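Local coordinates for THUMP domain-containing protein (PDB 1VBK) that probably binds ATP and RNA as a ThiI-like protein of the THUMP family, with a suggested part in thiamine biosynthesis, at residues 25-30 against 42-47; 150-155 against 163-168; 179-184 against 252-257; 261-266 against 289-294. All coordinates share one frame; numbering follows the deposited sequence.

Overall arrangement
The four contacts follow one another along the chain, each closing before the next opens, and they sample successive parts of a ThiI-like architecture. Contact 1 packs a helix on a strand within the ferredoxin-like region, and contact 2 joins two strands of the THUMP region; their centres lie about 21 Å apart and both reach the same large mixed sheet. Contacts 3 and 4, with centres about 20 Å apart, belong to the C-terminal part and its five-stranded parallel sheet, where strand 258-260 follows 252-257 and leads into 261-266. Contacts 2 and 3, about 40 Å apart between centres, lie on opposite sides of the chain's centre, consistent with separate RNA-binding and nucleotide-binding modules.

Contact 1: 25-30 against 42-47; sequences ILMNNI and KEIFSR
Met27 carries CG beside its own backbone N, runs extended as far as SD, and then turns at its last torsion (chi3 -83°), which swings the methyl round. Across from it, Ile44 also holds CG1 beside the backbone N (chi1 -63°), so that CG2 stands anti to the N and CD1 ends the longer branch. These settings let the two side chains slide past each other in opposite directions, with Met27 CG 4.0 Å from Ile44 CG2. Further out, the thioether reaches the strand backbone, where Met27 SD lies 3.6 Å from Ser46 N. The bend then sets Met27 CE against Ser46 CB at 3.7 Å. The other branch of Ile44 has a different partner: its CD1 meets Ile30 CG2 at 4.1 Å, the two side chains crossing obliquely. Ile44 is thus shared between two helix residues three apart, and Met27 spans the strand from Ile44 past the backbone of Phe45 to Ser46. No hydrogen bond links the segments, so the contact is a case of purely van der Waals packing of a helix on a strand. The short axes run nearly antiparallel at 160°, 9.1 Å apart at their closest. Ile44 and Ser46 point toward the helix, whereas Phe45 points away, with NH1 of Arg47 over one face of its ring. A classic beta bulge at Lys42 and Glu43, both facing Lys54, opens this strand. Strand 43-47 pairs antiparallel with strand 50-54, whose Ile51 touches Leu26, Met27 and Ser46, and so continues the apolar surface on which helix 19-36 rests in the ferredoxin-like region.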
# COMPACT_ATOMS: atom_id res chain seq x y z
N ILE A 25 9.88 -12.11 7.54
CA ILE A 25 9.00 -12.35 6.41
C ILE A 25 9.44 -13.61 5.66
O ILE A 25 8.61 -14.42 5.23
CB ILE A 25 8.98 -11.12 5.47
CG1 ILE A 25 8.37 -9.92 6.19
CG2 ILE A 25 8.20 -11.43 4.21
CD1 ILE A 25 8.44 -8.60 5.41
N LEU A 26 10.75 -13.78 5.51
CA LEU A 26 11.27 -14.96 4.82
C LEU A 26 10.96 -16.23 5.62
O LEU A 26 10.58 -17.26 5.05
CB LEU A 26 12.78 -14.83 4.60
CG LEU A 26 13.51 -16.02 3.95
CD1 LEU A 26 12.81 -16.44 2.66
CD2 LEU A 26 14.95 -15.62 3.67
N MET A 27 11.11 -16.18 6.95
CA MET A 27 10.81 -17.36 7.76
C MET A 27 9.32 -17.68 7.68
O MET A 27 8.93 -18.84 7.72
CB MET A 27 11.21 -17.14 9.23
CG MET A 27 12.70 -17.13 9.45
SD MET A 27 13.14 -17.21 11.19
CE MET A 27 12.98 -15.46 11.64
N ASN A 28 8.50 -16.64 7.57
CA ASN A 28 7.05 -16.81 7.46
C ASN A 28 6.73 -17.58 6.19
O ASN A 28 5.95 -18.53 6.21
CB ASN A 28 6.35 -15.45 7.40
CG ASN A 28 4.87 -15.57 7.12
OD1 ASN A 28 4.08 -15.90 8.01
ND2 ASN A 28 4.48 -15.33 5.88
N ASN A 29 7.34 -17.17 5.08
CA ASN A 29 7.12 -17.82 3.80
C ASN A 29 7.65 -19.25 3.79
O ASN A 29 7.07 -20.13 3.16
CB ASN A 29 7.76 -16.98 2.69
CG ASN A 29 7.20 -15.57 2.64
OD1 ASN A 29 6.14 -15.29 3.21
ND2 ASN A 29 7.89 -14.67 1.94
N ILE A 30 8.75 -19.49 4.50
CA ILE A 30 9.34 -20.82 4.58
C ILE A 30 8.38 -21.73 5.35
O ILE A 30 8.16 -22.88 4.96
CB ILE A 30 10.72 -20.76 5.27
CG1 ILE A 30 11.74 -20.12 4.30
CG2 ILE A 30 11.17 -22.15 5.72
CD1 ILE A 30 13.09 -19.83 4.91
N LYS A 42 10.93 -29.33 12.99
CA LYS A 42 10.87 -29.06 14.42
C LYS A 42 10.92 -27.58 14.75
O LYS A 42 10.16 -27.10 15.59
CB LYS A 42 12.04 -29.76 15.13
CG LYS A 42 12.10 -31.27 14.95
CD LYS A 42 13.44 -31.80 15.42
CE LYS A 42 13.51 -33.32 15.36
NZ LYS A 42 12.58 -33.96 16.34
N GLU A 43 11.84 -26.86 14.11
CA GLU A 43 12.01 -25.43 14.35
C GLU A 43 12.52 -24.69 13.13
O GLU A 43 13.12 -25.28 12.23
CB GLU A 43 13.04 -25.16 15.44
CG GLU A 43 12.82 -25.76 16.79
CD GLU A 43 13.92 -25.34 17.74
OE1 GLU A 43 13.99 -24.13 18.06
OE2 GLU A 43 14.72 -26.20 18.15
N ILE A 44 12.29 -23.39 13.12
CA ILE A 44 12.76 -22.49 12.07
C ILE A 44 13.22 -21.24 12.82
O ILE A 44 12.46 -20.67 13.60
CB ILE A 44 11.65 -22.07 11.08
CG1 ILE A 44 11.12 -23.29 10.33
CG2 ILE A 44 12.20 -21.04 10.09
CD1 ILE A 44 9.89 -23.00 9.49
N PHE A 45 14.47 -20.84 12.62
CA PHE A 45 14.98 -19.65 13.29
C PHE A 45 16.08 -18.99 12.47
O PHE A 45 16.68 -19.63 11.60
CB PHE A 45 15.47 -19.97 14.71
CG PHE A 45 16.64 -20.93 14.77
CD1 PHE A 45 17.92 -20.52 14.42
CD2 PHE A 45 16.46 -22.23 15.22
CE1 PHE A 45 19.01 -21.39 14.51
CE2 PHE A 45 17.54 -23.11 15.32
CZ PHE A 45 18.81 -22.69 14.96
N SER A 46 16.31 -17.71 12.74
CA SER A 46 17.33 -16.93 12.04
C SER A 46 18.41 -16.49 13.02
O SER A 46 18.11 -15.83 14.02
CB SER A 46 16.68 -15.69 11.42
OG SER A 46 17.62 -14.89 10.72
N ARG A 47 19.66 -16.85 12.74
CA ARG A 47 20.76 -16.44 13.59
C ARG A 47 22.02 -16.15 12.79
O ARG A 47 22.40 -16.92 11.91
CB ARG A 47 21.02 -17.50 14.67
CG ARG A 47 19.95 -17.51 15.75
CD ARG A 47 20.04 -18.73 16.64
NE ARG A 47 18.77 -18.97 17.32
CZ ARG A 47 18.46 -20.11 17.94
NH1 ARG A 47 19.33 -21.11 17.97
NH2 ARG A 47 17.26 -20.24 18.50

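Contact 2: 150-155 against 163-168; sequences IEIGIE and IYTEKI
Tyr164 sets out from CB in the crowded position, CG lying between the backbone N and the carbonyl carbon (chi1 63°), and this lays its ring across the neighbouring strand. Along the ring, CD1 comes 3.6 Å from Gly153 O, and CZ, at the far end, lies 3.5 Å from Gly153 CA. The alpha carbon sits over the ring face, 3.6 Å from Gly153 CA to the centroid of Tyr164, making a CH-pi contact. At the tip, Tyr164 OH meets water 3 at 2.6 Å and water 4 at 2.7 Å. Water 4 gives a hydrogen bond to Glu155 OE2, while water 3 accepts one from Lys167 NZ; Glu155 itself is held by salt bridges to Arg7 and Arg50. A side chain on Gly153 would run into the ring, and this pairing of a bare glycine with a cross-strand aromatic is known as aromatic rescue of glycine. An alanine in place of Tyr164 would take away the ring and the hydroxyl, and would probably loosen the packing on Gly153 and disturb the water links to Glu155 and Lys167. Beneath the ring the residues form an antiparallel hydrogen-bonded pair: Gly153 N gives a nearly straight bond to Tyr164 O (2.8 Å, 170°), and Tyr164 N returns one to a lone pair of Gly153 O (3.0 Å). Beyond this pair, Ile152 CD1 lies alongside Thr165 CG2 at 3.7 Å. The hairpin of strands 150-157 and 160-164 belongs to the THUMP region; Ile154 and Ile163 face helix 84-102, helix 124-138 packs on Ile152 and Ile154, and Tyr164 touches strands 3-8 and 71-81.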
# COMPACT_ATOMS: atom_id res chain seq x y z
N ILE A 150 33.29 -33.18 -5.43
CA ILE A 150 32.72 -33.07 -4.09
C ILE A 150 33.20 -31.85 -3.32
O ILE A 150 34.39 -31.53 -3.32
CB ILE A 150 33.10 -34.30 -3.24
CG1 ILE A 150 32.55 -35.58 -3.89
CG2 ILE A 150 32.58 -34.14 -1.81
CD1 ILE A 150 33.14 -36.85 -3.32
N GLU A 151 32.27 -31.17 -2.66
CA GLU A 151 32.64 -30.04 -1.83
C GLU A 151 32.11 -30.30 -0.43
O GLU A 151 30.91 -30.51 -0.25
CB GLU A 151 32.04 -28.73 -2.34
CG GLU A 151 32.31 -27.57 -1.38
CD GLU A 151 31.59 -26.30 -1.76
OE1 GLU A 151 30.36 -26.37 -2.00
OE2 GLU A 151 32.24 -25.24 -1.81
N ILE A 152 33.00 -30.32 0.55
CA ILE A 152 32.61 -30.52 1.93
C ILE A 152 32.48 -29.12 2.51
O ILE A 152 33.48 -28.41 2.65
CB ILE A 152 33.68 -31.29 2.74
CG1 ILE A 152 33.86 -32.71 2.18
CG2 ILE A 152 33.29 -31.35 4.21
CD1 ILE A 152 32.62 -33.59 2.30
N GLY A 153 31.26 -28.72 2.84
CA GLY A 153 31.04 -27.40 3.40
C GLY A 153 30.89 -27.48 4.90
O GLY A 153 30.28 -28.42 5.42
N ILE A 154 31.44 -26.50 5.61
CA ILE A 154 31.37 -26.49 7.07
C ILE A 154 31.09 -25.09 7.59
O ILE A 154 31.86 -24.16 7.33
CB ILE A 154 32.71 -26.98 7.68
CG1 ILE A 154 33.05 -28.38 7.14
CG2 ILE A 154 32.61 -26.99 9.21
CD1 ILE A 154 34.42 -28.89 7.58
N GLU A 155 29.99 -24.93 8.31
CA GLU A 155 29.64 -23.64 8.88
C GLU A 155 29.57 -23.81 10.38
O GLU A 155 28.87 -24.69 10.89
CB GLU A 155 28.30 -23.15 8.31
CG GLU A 155 28.38 -22.78 6.83
CD GLU A 155 27.11 -22.14 6.31
OE1 GLU A 155 26.36 -21.55 7.11
OE2 GLU A 155 26.88 -22.21 5.08
N ILE A 163 27.55 -29.42 8.71
CA ILE A 163 28.32 -30.02 7.63
C ILE A 163 27.46 -30.49 6.47
O ILE A 163 26.47 -31.19 6.67
CB ILE A 163 29.14 -31.19 8.19
CG1 ILE A 163 29.99 -30.67 9.36
CG2 ILE A 163 30.01 -31.80 7.11
CD1 ILE A 163 30.84 -31.72 10.03
N TYR A 164 27.83 -30.10 5.26
CA TYR A 164 27.05 -30.45 4.08
C TYR A 164 27.89 -30.77 2.84
O TYR A 164 29.07 -30.43 2.77
CB TYR A 164 26.10 -29.29 3.74
CG TYR A 164 26.82 -28.00 3.37
CD1 TYR A 164 27.16 -27.05 4.33
CD2 TYR A 164 27.15 -27.74 2.04
CE1 TYR A 164 27.82 -25.86 3.97
CE2 TYR A 164 27.80 -26.57 1.67
CZ TYR A 164 28.13 -25.64 2.64
OH TYR A 164 28.77 -24.48 2.24
N THR A 165 27.27 -31.44 1.87
CA THR A 165 27.94 -31.76 0.61
C THR A 165 27.11 -31.20 -0.54
O THR A 165 27.58 -31.14 -1.68
CB THR A 165 28.10 -33.27 0.38
OG1 THR A 165 26.84 -33.92 0.51
CG2 THR A 165 29.09 -33.86 1.37
N GLU A 166 25.88 -30.77 -0.24
CA GLU A 166 24.98 -30.22 -1.26
C GLU A 166 24.66 -28.74 -1.03
O GLU A 166 24.40 -28.30 0.09
CB GLU A 166 23.67 -31.02 -1.31
CG GLU A 166 22.67 -30.53 -2.35
CD GLU A 166 21.50 -31.49 -2.56
OE1 GLU A 166 20.74 -31.74 -1.60
OE2 GLU A 166 21.35 -31.99 -3.70
N LYS A 167 24.69 -27.97 -2.11
CA LYS A 167 24.42 -26.54 -2.07
C LYS A 167 23.53 -26.24 -3.27
O LYS A 167 24.02 -26.07 -4.39
CB LYS A 167 25.72 -25.76 -2.17
CG LYS A 167 25.60 -24.27 -1.97
CD LYS A 167 27.00 -23.67 -1.88
CE LYS A 167 26.97 -22.18 -1.63
NZ LYS A 167 28.36 -21.64 -1.55
N ILE A 168 22.22 -26.20 -3.03
CA ILE A 168 21.23 -25.96 -4.07
C ILE A 168 20.99 -24.48 -4.30
O ILE A 168 20.71 -23.73 -3.36
CB ILE A 168 19.88 -26.62 -3.71
CG1 ILE A 168 20.09 -28.08 -3.33
CG2 ILE A 168 18.91 -26.51 -4.88
CD1 ILE A 168 18.83 -28.77 -2.83
O HOH W 1 29.59 -31.96 -3.13
O HOH W 2 28.50 -28.12 -1.66
O HOH W 3 30.17 -23.56 0.22
O HOH W 4 29.02 -22.20 3.59

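Contact 3: 179-184 against 252-257; sequences EGRMIG and RDFGVK
Two hydrogen bonds, both involving Arg181, form the first shell. Its carbonyl takes the backbone donor of the other segment almost along the C=O axis, with Lys257 N 2.8 Å from Arg181 O and an angle of 173°. Its side chain, bent at chi3 (-70°), turns Arg181 NH1 to a lone pair of Phe254 O at 2.9 Å, with the acceptor lying in the guanidinium plane. The same nitrogen meets the Phe254 ring at its edge. Apolar contacts fill in beside these bonds: Val256 CG2 presses on Ile183 CG2 at 3.5 Å, the side chains crossing at about a right angle, and Val256 CG1 lies 3.6 Å from Met182 CA. Lys257 then bends back along the strand, so that its CD rests 3.6 Å from Gly180 CA. A side chain at Gly180 would collide with that CD, and the positive phi there would press a CB against the preceding carbonyl. Further out, Gly255, first to leave helical backbone angles, takes positive phi in a Schellman motif just after Phe254. Glu204 forms a salt bridge with Arg181 NE, and NH1 also bonds to Asp253 O of the second subunit, tying strand, helix end and dimer partner together. A leucine in place of Arg181 would remove these side-chain bonds and would probably loosen the helix end against the strand and weaken this part of the dimer interface. Helix 244-254 here completes a beta-alpha-beta crossover: it comes from strand 239-241, packs Val247 and Ile251 on Ile183, and leads into strand 258-260, which lies next to strand 181-185 in the parallel sheet.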
# COMPACT_ATOMS: atom_id res chain seq x y z
N GLU A 179 8.21 -6.21 -0.46
CA GLU A 179 8.10 -5.06 -1.34
C GLU A 179 6.67 -4.63 -1.67
O GLU A 179 6.41 -4.09 -2.74
CB GLU A 179 8.87 -5.31 -2.63
CG GLU A 179 10.39 -5.46 -2.46
CD GLU A 179 11.06 -4.22 -1.88
OE1 GLU A 179 10.72 -3.09 -2.31
OE2 GLU A 179 11.95 -4.36 -1.02
N GLY A 180 5.74 -4.87 -0.75
CA GLY A 180 4.37 -4.45 -0.97
C GLY A 180 3.43 -5.43 -1.65
O GLY A 180 3.79 -6.58 -1.93
N ARG A 181 2.22 -4.96 -1.92
CA ARG A 181 1.19 -5.77 -2.55
C ARG A 181 0.61 -5.13 -3.81
O ARG A 181 0.33 -3.93 -3.84
CB ARG A 181 0.06 -6.03 -1.54
CG ARG A 181 -1.25 -6.50 -2.15
CD ARG A 181 -2.33 -6.55 -1.09
NE ARG A 181 -2.08 -7.62 -0.13
CZ ARG A 181 -2.68 -7.72 1.05
NH1 ARG A 181 -3.55 -6.81 1.45
NH2 ARG A 181 -2.41 -8.76 1.84
N MET A 182 0.43 -5.94 -4.85
CA MET A 182 -0.12 -5.47 -6.12
C MET A 182 -1.09 -6.51 -6.65
O MET A 182 -1.10 -7.65 -6.20
CB MET A 182 1.00 -5.30 -7.16
CG MET A 182 2.13 -4.38 -6.76
SD MET A 182 3.24 -4.18 -8.15
CE MET A 182 4.38 -2.96 -7.52
N ILE A 183 -1.93 -6.11 -7.61
CA ILE A 183 -2.83 -7.07 -8.22
C ILE A 183 -2.16 -7.38 -9.55
O ILE A 183 -1.46 -6.54 -10.11
CB ILE A 183 -4.25 -6.50 -8.50
CG1 ILE A 183 -4.16 -5.29 -9.44
CG2 ILE A 183 -4.94 -6.15 -7.19
CD1 ILE A 183 -5.51 -4.78 -9.92
N GLY A 184 -2.36 -8.60 -10.03
CA GLY A 184 -1.77 -8.98 -11.30
C GLY A 184 -2.89 -9.40 -12.22
O GLY A 184 -3.65 -10.31 -11.88
N ARG A 252 -8.86 -0.83 -3.59
CA ARG A 252 -9.16 -0.05 -2.40
C ARG A 252 -9.23 -0.92 -1.14
O ARG A 252 -8.55 -0.63 -0.15
CB ARG A 252 -10.49 0.70 -2.58
CG ARG A 252 -11.04 1.32 -1.28
CD ARG A 252 -12.46 1.84 -1.45
NE ARG A 252 -12.52 3.13 -2.15
CZ ARG A 252 -12.20 4.30 -1.59
NH1 ARG A 252 -11.78 4.36 -0.33
NH2 ARG A 252 -12.28 5.42 -2.31
N ASP A 253 -10.03 -1.98 -1.17
CA ASP A 253 -10.18 -2.85 -0.01
C ASP A 253 -8.90 -3.50 0.51
O ASP A 253 -8.72 -3.62 1.72
CB ASP A 253 -11.21 -3.94 -0.29
CG ASP A 253 -12.62 -3.40 -0.43
OD1 ASP A 253 -12.85 -2.23 -0.06
OD2 ASP A 253 -13.50 -4.16 -0.90
N PHE A 254 -8.02 -3.91 -0.38
CA PHE A 254 -6.79 -4.57 0.04
C PHE A 254 -5.54 -3.69 0.13
O PHE A 254 -4.46 -4.19 0.45
CB PHE A 254 -6.53 -5.77 -0.86
CG PHE A 254 -7.49 -6.90 -0.63
CD1 PHE A 254 -7.24 -7.85 0.36
CD2 PHE A 254 -8.68 -6.98 -1.34
CE1 PHE A 254 -8.16 -8.87 0.63
CE2 PHE A 254 -9.61 -7.99 -1.08
CZ PHE A 254 -9.34 -8.94 -0.09
N GLY A 255 -5.68 -2.40 -0.13
CA GLY A 255 -4.54 -1.51 -0.06
C GLY A 255 -3.45 -1.83 -1.07
O GLY A 255 -2.26 -1.76 -0.76
N VAL A 256 -3.86 -2.18 -2.28
CA VAL A 256 -2.95 -2.51 -3.38
C VAL A 256 -2.18 -1.25 -3.80
O VAL A 256 -2.78 -0.19 -3.98
CB VAL A 256 -3.76 -3.07 -4.58
CG1 VAL A 256 -2.88 -3.20 -5.80
CG2 VAL A 256 -4.37 -4.42 -4.20
N LYS A 257 -0.87 -1.39 -3.98
CA LYS A 257 -0.03 -0.26 -4.37
C LYS A 257 0.34 -0.24 -5.85
O LYS A 257 0.95 0.72 -6.33
CB LYS A 257 1.26 -0.27 -3.54
CG LYS A 257 2.14 -1.48 -3.79
CD LYS A 257 3.36 -1.52 -2.88
CE LYS A 257 4.34 -0.42 -3.20
NZ LYS A 257 5.53 -0.51 -2.31

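Contact 4: 261-266 against 289-294; sequences KGLRPN and PLIALP
The polar link between these segments runs through one water, with no direct hydrogen bond across them. Water 5 gives bonds to Lys261 O at 2.9 Å and to Leu263 O at 2.7 Å, and accepts one from Leu290 N at 2.9 Å. It therefore bridges two carbonyls of the loop and a backbone N-H in the first turn of the short helix, groups that do not reach each other directly. The apolar contacts are made mainly by two consecutive helix residues. Leu290 CD1 lies 3.9 Å from Arg264 CG, running alongside the arginine stem in the same direction. Ile291 holds CG1 beside its backbone N and is extended beyond it (chi2 178°). Its CD1 lies 4.0 Å from Leu263 CG, again with both side chains pointing the same way. Pro265 slides past in the opposite direction, and its CD meets Ile291 CG1 at 3.5 Å, tighter than ordinary van der Waals contact. The same two residues also make van der Waals contacts with loop carbonyls: Leu290 CD1 comes 3.4 Å from Gly262 O, and Ile291 CG1 3.3 Å from Leu263 O. Leu263 O is thus wrapped by aliphatic groups while water 5 satisfies it. Ionic partners lie outside the two segments: Lys261 NZ makes salt bridges to Asp278 and Glu274, which tie the start of the loop to helix 273-281. This is loop-to-helix packing at the ends of two neighbouring parallel strands, 258-260 and 286-287, with helix 189-200 touching Arg264, Pro289 and Leu290, and helix 273-281 touching Leu263.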
# COMPACT_ATOMS: atom_id res chain seq x y z
N LYS A 261 0.71 -6.01 -15.48
CA LYS A 261 0.12 -6.50 -16.73
C LYS A 261 1.20 -7.18 -17.58
O LYS A 261 2.37 -6.85 -17.47
CB LYS A 261 -0.53 -5.36 -17.51
CG LYS A 261 -1.82 -4.84 -16.87
CD LYS A 261 -2.42 -3.66 -17.62
CE LYS A 261 -2.88 -4.04 -19.02
NZ LYS A 261 -3.43 -2.86 -19.75
N GLY A 262 0.79 -8.12 -18.42
CA GLY A 262 1.74 -8.84 -19.25
C GLY A 262 2.06 -8.22 -20.59
O GLY A 262 2.53 -8.90 -21.50
N LEU A 263 1.82 -6.92 -20.71
CA LEU A 263 2.06 -6.17 -21.94
C LEU A 263 3.50 -6.27 -22.46
O LEU A 263 4.46 -6.19 -21.69
CB LEU A 263 1.69 -4.70 -21.72
CG LEU A 263 1.60 -3.78 -22.93
CD1 LEU A 263 0.48 -4.25 -23.85
CD2 LEU A 263 1.33 -2.36 -22.47
N ARG A 264 3.63 -6.43 -23.77
CA ARG A 264 4.94 -6.52 -24.42
C ARG A 264 5.08 -5.39 -25.43
O ARG A 264 4.08 -4.90 -25.97
CB ARG A 264 5.10 -7.85 -25.16
CG ARG A 264 5.07 -9.08 -24.29
CD ARG A 264 5.20 -10.32 -25.16
NE ARG A 264 4.13 -10.38 -26.16
CZ ARG A 264 4.12 -11.22 -27.19
NH1 ARG A 264 5.11 -12.07 -27.36
NH2 ARG A 264 3.10 -11.21 -28.04
N PRO A 265 6.32 -4.97 -25.73
CA PRO A 265 6.56 -3.89 -26.69
C PRO A 265 5.84 -4.18 -28.01
O PRO A 265 5.39 -3.26 -28.70
CB PRO A 265 8.08 -3.91 -26.86
CG PRO A 265 8.55 -4.39 -25.52
CD PRO A 265 7.59 -5.51 -25.22
N ASN A 266 5.71 -5.46 -28.33
CA ASN A 266 5.06 -5.92 -29.55
C ASN A 266 3.56 -5.63 -29.59
O ASN A 266 2.95 -5.70 -30.66
CB ASN A 266 5.32 -7.43 -29.71
CG ASN A 266 4.34 -8.10 -30.66
OD1 ASN A 266 3.62 -9.03 -30.29
ND2 ASN A 266 4.30 -7.62 -31.90
N PRO A 289 6.51 -5.74 -16.45
CA PRO A 289 7.77 -6.48 -16.33
C PRO A 289 8.41 -6.90 -17.65
O PRO A 289 9.62 -6.82 -17.82
CB PRO A 289 7.38 -7.68 -15.48
CG PRO A 289 6.26 -7.16 -14.64
CD PRO A 289 5.46 -6.38 -15.65
N LEU A 290 7.59 -7.36 -18.59
CA LEU A 290 8.09 -7.83 -19.88
C LEU A 290 8.64 -6.72 -20.76
O LEU A 290 9.29 -6.98 -21.78
CB LEU A 290 7.00 -8.61 -20.61
CG LEU A 290 6.42 -9.78 -19.82
CD1 LEU A 290 5.37 -10.51 -20.65
CD2 LEU A 290 7.53 -10.73 -19.41
N ILE A 291 8.39 -5.47 -20.38
CA ILE A 291 8.88 -4.33 -21.13
C ILE A 291 10.01 -3.64 -20.37
O ILE A 291 11.02 -3.24 -20.96
CB ILE A 291 7.76 -3.29 -21.39
CG1 ILE A 291 6.69 -3.88 -22.30
CG2 ILE A 291 8.34 -2.02 -22.01
CD1 ILE A 291 5.51 -2.95 -22.57
N ALA A 292 9.85 -3.53 -19.05
CA ALA A 292 10.84 -2.86 -18.21
C ALA A 292 12.09 -3.68 -17.86
O ALA A 292 13.17 -3.12 -17.71
CB ALA A 292 10.18 -2.38 -16.92
N LEU A 293 11.94 -4.99 -17.74
CA LEU A 293 13.08 -5.84 -17.39
C LEU A 293 13.90 -6.24 -18.63
O LEU A 293 13.35 -6.43 -19.72
CB LEU A 293 12.61 -7.08 -16.63
CG LEU A 293 11.79 -6.79 -15.35
CD1 LEU A 293 11.43 -8.10 -14.66
CD2 LEU A 293 12.59 -5.90 -14.42
N PRO A 294 15.23 -6.37 -18.47
CA PRO A 294 16.15 -6.75 -19.55
C PRO A 294 15.75 -8.01 -20.31
O PRO A 294 15.14 -8.92 -19.76
CB PRO A 294 17.49 -6.91 -18.82
CG PRO A 294 17.38 -5.91 -17.71
CD PRO A 294 15.97 -6.15 -17.22
O HOH W 5 4.83 -6.69 -19.04